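The same site in two structures of Lysine/ornithine decarboxylase from Selenomonas ruminantium, which decarboxylates both L-lysine and L-ornithine, with pyridoxal 5'-phosphate as cofactor, to give cadaverine and putrescine: PDB 5GJN (chain A, 2.00 Å), residues His68-Ser73 and Ile91-Val96, and PDB 5GJO (chain B, 1.80 Å), residues His69-Ser74 and Ile92-Val97. One frame, after least-squares fit of the local backbone (RMSD 0.19 Å); residues are numbered along the deposited sequences.

Structure 1 (5GJN).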
loop_
_atom_site.group_PDB
_atom_site.type_symbol
_atom_site.label_atom_id
_atom_site.label_comp_id
_atom_site.label_asym_id
_atom_site.label_seq_id
_atom_site.Cartn_x
_atom_site.Cartn_y
_atom_site.Cartn_z
ATOM N N HIS A 68 -7.528 6.669 25.684
ATOM C CA HIS A 68 -6.132 6.326 25.477
ATOM C C HIS A 68 -5.931 5.712 24.089
ATOM O O HIS A 68 -6.870 5.545 23.344
ATOM C CB HIS A 68 -5.615 5.430 26.587
ATOM C CG HIS A 68 -5.436 6.140 27.890
ATOM N ND1 HIS A 68 -4.598 5.687 28.878
ATOM C CD2 HIS A 68 -5.987 7.278 28.361
ATOM C CE1 HIS A 68 -4.641 6.514 29.902
ATOM N NE2 HIS A 68 -5.482 7.484 29.615
ATOM N N PHE A 69 -4.689 5.422 23.747
ATOM C CA PHE A 69 -4.310 5.022 22.403
ATOM C C PHE A 69 -3.312 3.830 22.420
ATOM O O PHE A 69 -2.333 3.801 23.156
ATOM C CB PHE A 69 -3.671 6.199 21.632
ATOM C CG PHE A 69 -4.584 7.386 21.511
ATOM C CD1 PHE A 69 -4.652 8.376 22.527
ATOM C CD2 PHE A 69 -5.496 7.445 20.460
ATOM C CE1 PHE A 69 -5.548 9.430 22.394
ATOM C CE2 PHE A 69 -6.408 8.498 20.353
ATOM C CZ PHE A 69 -6.456 9.450 21.345
ATOM N N ASP A 70 -3.571 2.888 21.540
ATOM C CA ASP A 70 -2.679 1.797 21.315
ATOM C C ASP A 70 -1.846 2.233 20.128
ATOM O O ASP A 70 -2.372 2.475 19.066
ATOM C CB ASP A 70 -3.509 0.564 20.997
ATOM C CG ASP A 70 -2.736 -0.494 20.273
ATOM O OD1 ASP A 70 -1.500 -0.446 20.246
ATOM O OD2 ASP A 70 -3.389 -1.388 19.734
ATOM N N VAL A 71 -0.541 2.345 20.338
ATOM C CA VAL A 71 0.388 2.780 19.308
ATOM C C VAL A 71 1.338 1.663 18.931
ATOM O O VAL A 71 1.678 0.847 19.742
ATOM C CB VAL A 71 1.213 4.005 19.729
ATOM C CG1 VAL A 71 0.319 5.196 19.986
ATOM C CG2 VAL A 71 2.072 3.690 20.930
ATOM N N ALA A 72 1.725 1.634 17.671
ATOM C CA ALA A 72 2.500 0.525 17.088
ATOM C C ALA A 72 3.862 0.906 16.623
ATOM O O ALA A 72 4.623 0.071 16.215
ATOM C CB ALA A 72 1.715 -0.055 15.916
ATOM N N SER A 73 4.189 2.205 16.613
ATOM C CA SER A 73 5.449 2.666 16.039
ATOM C C SER A 73 5.776 4.087 16.525
ATOM O O SER A 73 4.891 4.857 17.001
ATOM C CB SER A 73 5.336 2.694 14.501
ATOM O OG SER A 73 4.474 3.775 14.080
ATOM N N ILE A 91 -0.180 3.167 25.034
ATOM C CA ILE A 91 0.479 1.906 25.298
ATOM C C ILE A 91 1.192 1.499 24.018
ATOM O O ILE A 91 0.611 1.547 22.969
ATOM C CB ILE A 91 -0.503 0.826 25.787
ATOM C CG1 ILE A 91 0.209 -0.511 25.985
ATOM C CG2 ILE A 91 -1.683 0.693 24.846
ATOM C CD1 ILE A 91 -0.549 -1.516 26.810
ATOM N N TYR A 92 2.457 1.130 24.109
ATOM C CA TYR A 92 3.206 0.739 22.931
ATOM C C TYR A 92 2.983 -0.745 22.770
ATOM O O TYR A 92 3.712 -1.547 23.290
ATOM C CB TYR A 92 4.685 1.043 23.140
ATOM C CG TYR A 92 5.584 0.923 21.938
ATOM C CD1 TYR A 92 5.103 0.548 20.706
ATOM C CD2 TYR A 92 6.930 1.184 22.049
ATOM C CE1 TYR A 92 5.942 0.445 19.613
ATOM C CE2 TYR A 92 7.773 1.077 20.971
ATOM C CZ TYR A 92 7.276 0.710 19.755
ATOM O OH TYR A 92 8.120 0.609 18.698
ATOM N N ALA A 93 1.966 -1.092 22.006
ATOM C CA ALA A 93 1.405 -2.422 22.004
ATOM C C ALA A 93 1.792 -3.205 20.775
ATOM O O ALA A 93 1.014 -3.959 20.248
ATOM C CB ALA A 93 -0.099 -2.381 22.177
ATOM N N ASN A 94 2.983 -2.950 20.286
ATOM C CA ASN A 94 3.576 -3.756 19.262
ATOM C C ASN A 94 4.528 -4.694 19.972
ATOM O O ASN A 94 5.432 -4.246 20.650
ATOM C CB ASN A 94 4.335 -2.859 18.306
ATOM C CG ASN A 94 4.870 -3.595 17.114
ATOM O OD1 ASN A 94 5.305 -4.725 17.213
ATOM N ND2 ASN A 94 4.856 -2.940 15.981
ATOM N N PRO A 95 4.338 -5.993 19.844
ATOM C CA PRO A 95 5.155 -6.950 20.593
ATOM C C PRO A 95 6.639 -6.890 20.248
ATOM O O PRO A 95 7.436 -7.188 21.098
ATOM C CB PRO A 95 4.538 -8.306 20.259
ATOM C CG PRO A 95 3.755 -8.080 19.030
ATOM C CD PRO A 95 3.299 -6.661 19.055
ATOM N N VAL A 96 6.992 -6.572 19.013
ATOM C CA VAL A 96 8.389 -6.401 18.650
ATOM C C VAL A 96 8.681 -4.968 18.233
ATOM O O VAL A 96 8.261 -4.531 17.186
ATOM C CB VAL A 96 8.738 -7.322 17.480
ATOM C CG1 VAL A 96 10.215 -7.283 17.175
ATOM C CG2 VAL A 96 8.276 -8.734 17.778
HETATM O O HOH W 1 -2.190 -4.010 19.606
HETATM O O HOH W 2 -0.230 -2.054 18.158
HETATM O O HOH W 3 7.311 -0.234 16.368
#
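Two parallel strands of the TIM-barrel domain, joined through helix 74-82 as a beta-alpha-beta unit, meet where Ala-93 N bonds to Val-71 O (3.0 Å). Asp-70 stands on the sheet face of Ile-91; with CG anti to its backbone N, the carboxylate leans across to Ala-93, whose small methyl fits beside it, Asp-70 OD1 lying 3.1 Å from Ala-93 CB. Water 1 lies within hydrogen-bonding distance of Asp-70 OD2 (2.9 Å) and Ala-93 O (3.3 Å). OD2 forms a long, weak ion pair with Lys-51, the probable cofactor lysine, unattached here. On the other face Val-71 CG2 packs 4.3 Å from Tyr-92 CB, beside Met-77. With two N-H groups, Asn-94 ND2 donates to a lone pair of Ala-72 O (3.0 Å) and to Pro-321 O of the second subunit. Water 3 joins Ala-72 O to Tyr-92 OH.

Structure 2 (5GJO). It carries 2 engineered substitutions outside these segments. With PLP (pyridoxal-5'-phosphate), chain C.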
loop_
_atom_site.group_PDB
_atom_site.type_symbol
_atom_site.label_atom_id
_atom_site.label_comp_id
_atom_site.label_asym_id
_atom_site.label_seq_id
_atom_site.Cartn_x
_atom_site.Cartn_y
_atom_site.Cartn_z
ATOM N N HIS B 69 -7.754 6.532 25.740
ATOM C CA HIS B 69 -6.342 6.334 25.592
ATOM C C HIS B 69 -6.019 5.828 24.167
ATOM O O HIS B 69 -6.925 5.757 23.288
ATOM C CB HIS B 69 -5.832 5.283 26.615
ATOM C CG HIS B 69 -5.920 5.701 28.056
ATOM N ND1 HIS B 69 -7.085 6.139 28.653
ATOM C CD2 HIS B 69 -4.960 5.776 29.017
ATOM C CE1 HIS B 69 -6.858 6.449 29.921
ATOM N NE2 HIS B 69 -5.572 6.227 30.169
ATOM N N PHE B 70 -4.729 5.527 23.932
ATOM C CA PHE B 70 -4.293 5.120 22.594
ATOM C C PHE B 70 -3.317 3.960 22.582
ATOM O O PHE B 70 -2.438 3.918 23.398
ATOM C CB PHE B 70 -3.641 6.271 21.843
ATOM C CG PHE B 70 -4.557 7.442 21.647
ATOM C CD1 PHE B 70 -5.424 7.467 20.553
ATOM C CD2 PHE B 70 -4.650 8.458 22.625
ATOM C CE1 PHE B 70 -6.346 8.507 20.429
ATOM C CE2 PHE B 70 -5.548 9.489 22.501
ATOM C CZ PHE B 70 -6.429 9.508 21.406
ATOM N N ASP B 71 -3.493 3.067 21.624
ATOM C CA ASP B 71 -2.579 1.965 21.358
ATOM C C ASP B 71 -1.783 2.389 20.133
ATOM O O ASP B 71 -2.348 2.694 19.056
ATOM C CB ASP B 71 -3.382 0.705 21.052
ATOM C CG ASP B 71 -2.622 -0.282 20.163
ATOM O OD1 ASP B 71 -1.382 -0.339 20.216
ATOM O OD2 ASP B 71 -3.243 -0.997 19.376
ATOM N N VAL B 72 -0.458 2.434 20.268
ATOM C CA VAL B 72 0.466 2.884 19.241
ATOM C C VAL B 72 1.366 1.708 18.825
ATOM O O VAL B 72 1.756 0.917 19.695
ATOM C CB VAL B 72 1.391 4.027 19.688
ATOM C CG1 VAL B 72 0.538 5.283 19.942
ATOM C CG2 VAL B 72 2.135 3.725 20.981
ATOM N N ALA B 73 1.660 1.638 17.543
ATOM C CA ALA B 73 2.429 0.533 16.922
ATOM C C ALA B 73 3.823 0.895 16.541
ATOM O O ALA B 73 4.552 -0.009 16.105
ATOM C CB ALA B 73 1.726 0.107 15.647
ATOM N N SER B 74 4.185 2.177 16.582
ATOM C CA SER B 74 5.433 2.673 15.981
ATOM C C SER B 74 5.733 4.086 16.493
ATOM O O SER B 74 4.869 4.741 17.048
ATOM C CB SER B 74 5.372 2.757 14.426
ATOM O OG SER B 74 4.528 3.858 14.019
ATOM N N ILE B 92 -0.248 3.049 25.071
ATOM C CA ILE B 92 0.383 1.732 25.192
ATOM C C ILE B 92 1.103 1.429 23.910
ATOM O O ILE B 92 0.552 1.558 22.823
ATOM C CB ILE B 92 -0.595 0.618 25.583
ATOM C CG1 ILE B 92 0.206 -0.679 25.847
ATOM C CG2 ILE B 92 -1.691 0.411 24.616
ATOM C CD1 ILE B 92 -0.616 -1.815 26.407
ATOM N N TYR B 93 2.380 1.104 24.005
ATOM C CA TYR B 93 3.131 0.700 22.827
ATOM C C TYR B 93 2.952 -0.817 22.737
ATOM O O TYR B 93 3.710 -1.579 23.306
ATOM C CB TYR B 93 4.593 1.139 22.959
ATOM C CG TYR B 93 5.522 0.918 21.782
ATOM C CD1 TYR B 93 5.056 0.555 20.536
ATOM C CD2 TYR B 93 6.875 1.087 21.927
ATOM C CE1 TYR B 93 5.919 0.360 19.481
ATOM C CE2 TYR B 93 7.747 0.880 20.890
ATOM C CZ TYR B 93 7.266 0.523 19.662
ATOM O OH TYR B 93 8.144 0.344 18.651
ATOM N N ALA B 94 1.896 -1.216 22.040
ATOM C CA ALA B 94 1.477 -2.619 21.975
ATOM C C ALA B 94 1.937 -3.378 20.730
ATOM O O ALA B 94 1.323 -4.412 20.367
ATOM C CB ALA B 94 -0.012 -2.694 22.063
ATOM N N ASN B 95 2.971 -2.925 20.111
ATOM C CA ASN B 95 3.672 -3.762 19.138
ATOM C C ASN B 95 4.590 -4.660 19.955
ATOM O O ASN B 95 5.509 -4.135 20.642
ATOM C CB ASN B 95 4.420 -2.922 18.221
ATOM C CG ASN B 95 4.925 -3.671 16.999
ATOM O OD1 ASN B 95 5.270 -4.863 17.076
ATOM N ND2 ASN B 95 4.888 -2.984 15.828
ATOM N N PRO B 96 4.340 -5.973 19.909
ATOM C CA PRO B 96 5.176 -6.841 20.738
ATOM C C PRO B 96 6.644 -6.823 20.345
ATOM O O PRO B 96 7.428 -7.248 21.199
ATOM C CB PRO B 96 4.573 -8.256 20.511
ATOM C CG PRO B 96 3.219 -8.002 19.995
ATOM C CD PRO B 96 3.336 -6.745 19.184
ATOM N N VAL B 97 7.010 -6.473 19.118
ATOM C CA VAL B 97 8.374 -6.476 18.685
ATOM C C VAL B 97 8.741 -5.110 18.272
ATOM O O VAL B 97 8.512 -4.708 17.155
ATOM C CB VAL B 97 8.678 -7.516 17.605
ATOM C CG1 VAL B 97 10.195 -7.503 17.274
ATOM C CG2 VAL B 97 8.214 -8.888 18.071
HETATM N N1 PLP C . -4.510 -3.669 19.209
HETATM C C2 PLP C . -3.523 -4.438 18.688
HETATM C C2A PLP C . -2.306 -4.759 19.514
HETATM C C3 PLP C . -3.639 -4.964 17.305
HETATM O O3 PLP C . -2.660 -5.738 16.759
HETATM C C4 PLP C . -4.858 -4.616 16.541
HETATM C C4A PLP C . -5.064 -5.092 15.155
HETATM O O4A PLP C . -4.105 -5.399 14.466
HETATM C C5 PLP C . -5.863 -3.767 17.226
HETATM C C6 PLP C . -5.624 -3.343 18.531
HETATM C C5A PLP C . -7.135 -3.368 16.514
HETATM O O4P PLP C . -7.776 -4.531 15.997
HETATM P P PLP C . -9.265 -4.443 15.392
HETATM O O1P PLP C . -10.110 -4.010 16.565
HETATM O O2P PLP C . -9.545 -5.845 14.906
HETATM O O3P PLP C . -9.150 -3.413 14.293
HETATM O O HOH W 4 7.270 -0.434 16.263
#
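Asp-71 and Ala-94, at the C-terminal ends of two parallel strands, line part of the PLP pocket, and Ala-94 N bonds to Val-72 O (3.2 Å). Asp-71 stands on the sheet face of Ile-92; with CG anti to its backbone N, the carboxylate leans across to Ala-94, whose small methyl fits beside it, Asp-71 OD1 lying 3.3 Å from Ala-94 CB. Asp-71 OD2 is 3.0 Å from PLP N1, probably favouring protonation of N1, and salt-bridged to Lys-52, the probable cofactor lysine, unattached here. Ala-94 O is 3.7 Å from PLP C2A. On the other face Val-72 CG2 packs 4.1 Å from Tyr-93 CB, beside Met-78. With two N-H groups, Asn-95 ND2 donates to a lone pair of Ala-73 O (3.0 Å) and to Pro-322 O of the second subunit. Water 4 joins Ala-73 O to Tyr-93 OH.

Comparison
Both structures share the strand pairing, for instance Val-71(A) N to Ile-91(A) O and Val-72(B) N to Ile-92(B) O, with CA atoms coinciding within the error. The side-chain bond from Asn-94(A) ND2 to Ala-72(A) O recurs between Asn-95(B) and Ala-73(B), and waters 3 and 4 occupy one place; the ring of His-68(A), which touches nothing across the contact, lies differently from that of His-69(B). The main difference is the bound group: PLP is present in structure 2 alone, touching Asp-71(B) and Ala-94(B), while glycerol occupies its place in structure 1, wholly or in part. Asp-70(A) and Asp-71(B) keep their place within the error, and in structure 2 Asp-71(B) OD2 is 3.0 Å from PLP N1. After superposition, water 1 stands where the methyl C2A of PLP lies. Beyond these segments, Ala-225(A) and Thr-302(A) are replaced by the engineered Cys-226(B) and Cys-303(B), which form a disulfide and may also shape the site.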